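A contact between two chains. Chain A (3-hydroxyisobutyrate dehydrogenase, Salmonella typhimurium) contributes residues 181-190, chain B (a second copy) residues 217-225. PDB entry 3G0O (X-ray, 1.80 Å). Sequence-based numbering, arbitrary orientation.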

# COMPACT_ATOMS: atom_id res chain seq x y z
N ILE A 181 -7.47 13.66 -2.17
CA ILE A 181 -7.71 12.29 -2.58
C ILE A 181 -6.54 11.42 -2.10
O ILE A 181 -6.74 10.31 -1.60
N HIS A 182 -5.32 11.93 -2.23
CA HIS A 182 -4.15 11.19 -1.78
C HIS A 182 -4.24 10.86 -0.29
O HIS A 182 -3.90 9.75 0.12
N GLN A 183 -4.70 11.81 0.51
CA GLN A 183 -4.80 11.60 1.95
C GLN A 183 -5.85 10.57 2.33
O GLN A 183 -5.79 9.99 3.42
N LEU A 184 -6.82 10.34 1.45
CA LEU A 184 -7.84 9.34 1.70
C LEU A 184 -7.10 8.00 1.75
O LEU A 184 -7.28 7.20 2.67
N LEU A 185 -6.23 7.78 0.76
CA LEU A 185 -5.46 6.54 0.71
C LEU A 185 -4.47 6.43 1.87
O LEU A 185 -4.38 5.40 2.52
N ALA A 186 -3.73 7.51 2.14
CA ALA A 186 -2.77 7.50 3.23
C ALA A 186 -3.47 7.16 4.55
O ALA A 186 -3.02 6.30 5.30
N GLY A 187 -4.59 7.83 4.81
CA GLY A 187 -5.33 7.60 6.03
C GLY A 187 -5.92 6.20 6.16
O GLY A 187 -5.80 5.57 7.21
N VAL A 188 -6.56 5.73 5.10
CA VAL A 188 -7.15 4.40 5.12
C VAL A 188 -6.06 3.34 5.26
O VAL A 188 -6.24 2.36 5.97
N HIS A 189 -4.93 3.55 4.59
CA HIS A 189 -3.85 2.57 4.68
C HIS A 189 -3.27 2.47 6.10
O HIS A 189 -2.99 1.37 6.57
N ILE A 190 -3.10 3.60 6.78
CA ILE A 190 -2.58 3.52 8.14
C ILE A 190 -3.58 2.74 9.01
O ILE A 190 -3.19 1.84 9.76
N ALA B 217 3.84 8.55 -4.38
CA ALA B 217 3.60 9.21 -3.11
C ALA B 217 3.44 8.22 -1.96
O ALA B 217 3.52 7.00 -2.15
N ALA B 218 3.22 8.76 -0.76
CA ALA B 218 3.08 7.95 0.44
C ALA B 218 1.79 7.14 0.56
O ALA B 218 1.68 6.27 1.42
N GLY B 219 0.81 7.42 -0.31
CA GLY B 219 -0.45 6.70 -0.24
C GLY B 219 -0.51 5.47 -1.13
O GLY B 219 -1.55 4.82 -1.24
N ASN B 220 0.60 5.15 -1.77
CA ASN B 220 0.66 4.01 -2.67
C ASN B 220 0.58 2.67 -1.94
O ASN B 220 0.90 2.58 -0.75
N SER B 221 0.13 1.65 -2.65
CA SER B 221 0.07 0.30 -2.10
C SER B 221 0.36 -0.62 -3.28
O SER B 221 0.18 -0.23 -4.44
N TRP B 222 0.81 -1.83 -2.98
CA TRP B 222 1.11 -2.78 -4.05
C TRP B 222 -0.18 -3.02 -4.84
O TRP B 222 -0.16 -3.05 -6.07
N MSE B 223 -1.30 -3.19 -4.14
CA MSE B 223 -2.56 -3.42 -4.82
C MSE B 223 -3.05 -2.22 -5.62
O MSE B 223 -3.65 -2.39 -6.68
N PHE B 224 -2.82 -1.01 -5.12
CA PHE B 224 -3.23 0.17 -5.87
C PHE B 224 -2.47 0.18 -7.19
O PHE B 224 -3.05 0.27 -8.27
N GLU B 225 -1.15 0.07 -7.10
CA GLU B 225 -0.31 0.10 -8.29
C GLU B 225 -0.66 -0.99 -9.29
O GLU B 225 -0.69 -0.75 -10.50

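Residues 181-190 of chain A form part of a longer helix. Chain B meets it with a turn, a short loop and the start of a second helix. The two backbones come nearest at A:Ala186 and B:Gly219, whose CA atoms are 4.3 Å apart. Together the stretches bury 348 Å².

The close approach is made at a glycine. A CB on B:Gly219 would point toward the helix. A CB on B:Gly219 would lie about 3.0 Å from A:His182 NE2 and 3.3 Å from A:Leu185 CB, both tight. B:Gly219 sits in a type I turn running from B:Ala217 to B:Asn220, closed by a weak bond from B:Asn220 N to B:Ala217 O at 3.5 Å.

A:His182, A:Leu185, A:Ala186 and A:His189 form the helix side of the contact. The CA-to-CB bond of A:His182 points sideways, but its chi1 is t (175°) and the end of the ring comes nearer chain B. With chi2 at -88°, A:His182 NE2 accepts a weak hydrogen bond from B:Gly219 N, 2.9 Å long with an angle of 128°. The ring is held on its other nitrogen as well: A:His182 ND1 donates to A:Gln183 OE1 at 2.8 Å. This bond places the proton on ND1 and leaves NE2 free to accept. A:Gln183 points away from chain B, but its chi1 and chi2, both m, bring OE1 round to the histidine. A:His182 NE2 also lies 3.1 Å from B:Ala217 CB. B:Ala218 N is near the ring plane, 3.4 Å from A:His182 NE2, but the angle is too poor for a hydrogen bond.

A:Leu185 points toward chain B, with chi1 m and chi2 t. A:Leu185 CB lies 3.6 Å from B:Gly219 O, and A:Leu185 CD1 reaches B:Phe224 CE1 at 3.7 Å. The latter is an apolar side-chain contact. B:Phe224 also points toward the helix; chi1 t (179°) and chi2 near 97° bring its ring to the leucine methyl. A:Ala186 is small and sideways, and A:Ala186 N lies 4.1 Å from B:Gly219 CA.

A:His189 points toward chain B, with chi1 m (-70°) and chi2 166°. It makes no direct hydrogen bond across the contact, and water serves both ring nitrogens. Water 1 lies 3.1 Å from A:His189 ND1 and donates to B:Ala218 O at 2.7 Å and B:Asn220 O at 2.8 Å. Water 2 lies 2.7 Å from A:His189 NE2 and 2.6 Å from B:Ser221 OG. A:His189 CE1 also packs 3.7 Å from B:Ser221 CB.

B:Ser221 points toward chain A and takes chi1 p (77°). It is the N-cap of the chain B helix: B:Ser221 OG accepts from B:Phe224 N at 2.7 Å. The same oxygen thus caps the helix and meets water 2.

B:Asn220 points away from the contact. Its chi1 is t, and B:Asn220 ND2 donates to B:Glu225 OE1 at 3.0 Å, a bond within chain B.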

# COMPACT_ATOMS: atom_id res chain seq x y z
CB ILE A 181 -7.87 12.19 -4.10
CG1 ILE A 181 -9.06 13.04 -4.54
CG2 ILE A 181 -8.06 10.74 -4.52
CD1 ILE A 181 -9.26 13.11 -6.03
CB HIS A 182 -2.87 11.98 -2.05
CG HIS A 182 -1.64 11.33 -1.50
ND1 HIS A 182 -1.19 11.56 -0.21
CD2 HIS A 182 -0.80 10.41 -2.03
CE1 HIS A 182 -0.14 10.79 0.03
NE2 HIS A 182 0.11 10.08 -1.06
CB GLN A 183 -5.07 12.92 2.68
CG GLN A 183 -3.89 13.88 2.67
CD GLN A 183 -2.59 13.24 3.13
OE1 GLN A 183 -1.87 12.63 2.33
NE2 GLN A 183 -2.28 13.36 4.42
CB LEU A 184 -8.88 9.32 0.56
CG LEU A 184 -10.05 8.33 0.64
CD1 LEU A 184 -11.12 8.72 -0.38
CD2 LEU A 184 -9.58 6.90 0.38
CB LEU A 185 -4.71 6.45 -0.63
CG LEU A 185 -5.59 6.14 -1.85
CD1 LEU A 185 -4.79 6.32 -3.13
CD2 LEU A 185 -6.12 4.72 -1.73
CB ALA A 186 -2.08 8.86 3.34
CB VAL A 188 -7.96 4.13 3.83
CG1 VAL A 188 -8.34 2.65 3.75
CG2 VAL A 188 -9.22 5.00 3.83
CB HIS A 189 -2.76 2.89 3.66
CG HIS A 189 -3.18 2.64 2.24
ND1 HIS A 189 -2.48 3.13 1.16
CD2 HIS A 189 -4.25 1.99 1.73
CE1 HIS A 189 -3.10 2.79 0.04
NE2 HIS A 189 -4.18 2.10 0.37
CB ILE A 190 -2.36 4.91 8.77
CG1 ILE A 190 -1.22 5.63 8.04
CG2 ILE A 190 -2.00 4.75 10.25
CD1 ILE A 190 -1.03 7.08 8.46
CB ALA B 217 2.36 10.09 -3.22
CB ALA B 218 3.26 8.84 1.68
CB ASN B 220 1.95 4.08 -3.49
CG ASN B 220 1.97 3.11 -4.67
OD1 ASN B 220 0.93 2.80 -5.25
ND2 ASN B 220 3.16 2.65 -5.03
CB SER B 221 -1.31 -0.02 -1.52
OG SER B 221 -2.26 -0.30 -2.53
CB TRP B 222 1.62 -4.10 -3.48
CG TRP B 222 2.24 -4.99 -4.52
CD1 TRP B 222 3.56 -5.06 -4.85
CD2 TRP B 222 1.55 -5.88 -5.41
NE1 TRP B 222 3.74 -5.94 -5.89
CE2 TRP B 222 2.53 -6.46 -6.25
CE3 TRP B 222 0.21 -6.25 -5.57
CZ2 TRP B 222 2.20 -7.39 -7.25
CZ3 TRP B 222 -0.11 -7.17 -6.56
CH2 TRP B 222 0.88 -7.73 -7.39
CB MSE B 223 -3.64 -3.86 -3.82
CG MSE B 223 -3.47 -5.31 -3.39
SE MSE B 223 -3.54 -6.53 -4.92
CE MSE B 223 -3.77 -8.19 -3.95
CB PHE B 224 -2.90 1.46 -5.11
CG PHE B 224 -3.28 2.71 -5.86
CD1 PHE B 224 -4.49 3.36 -5.60
CD2 PHE B 224 -2.48 3.20 -6.89
CE1 PHE B 224 -4.89 4.47 -6.35
CE2 PHE B 224 -2.86 4.30 -7.65
CZ PHE B 224 -4.07 4.94 -7.38
CB GLU B 225 1.17 0.02 -7.91
CG GLU B 225 2.09 0.44 -9.05
CD GLU B 225 3.53 0.64 -8.63
OE1 GLU B 225 3.77 1.05 -7.48
OE2 GLU B 225 4.43 0.42 -9.46
O HOH W 1 0.47 3.90 1.64
O HOH W 2 -4.57 0.87 -1.97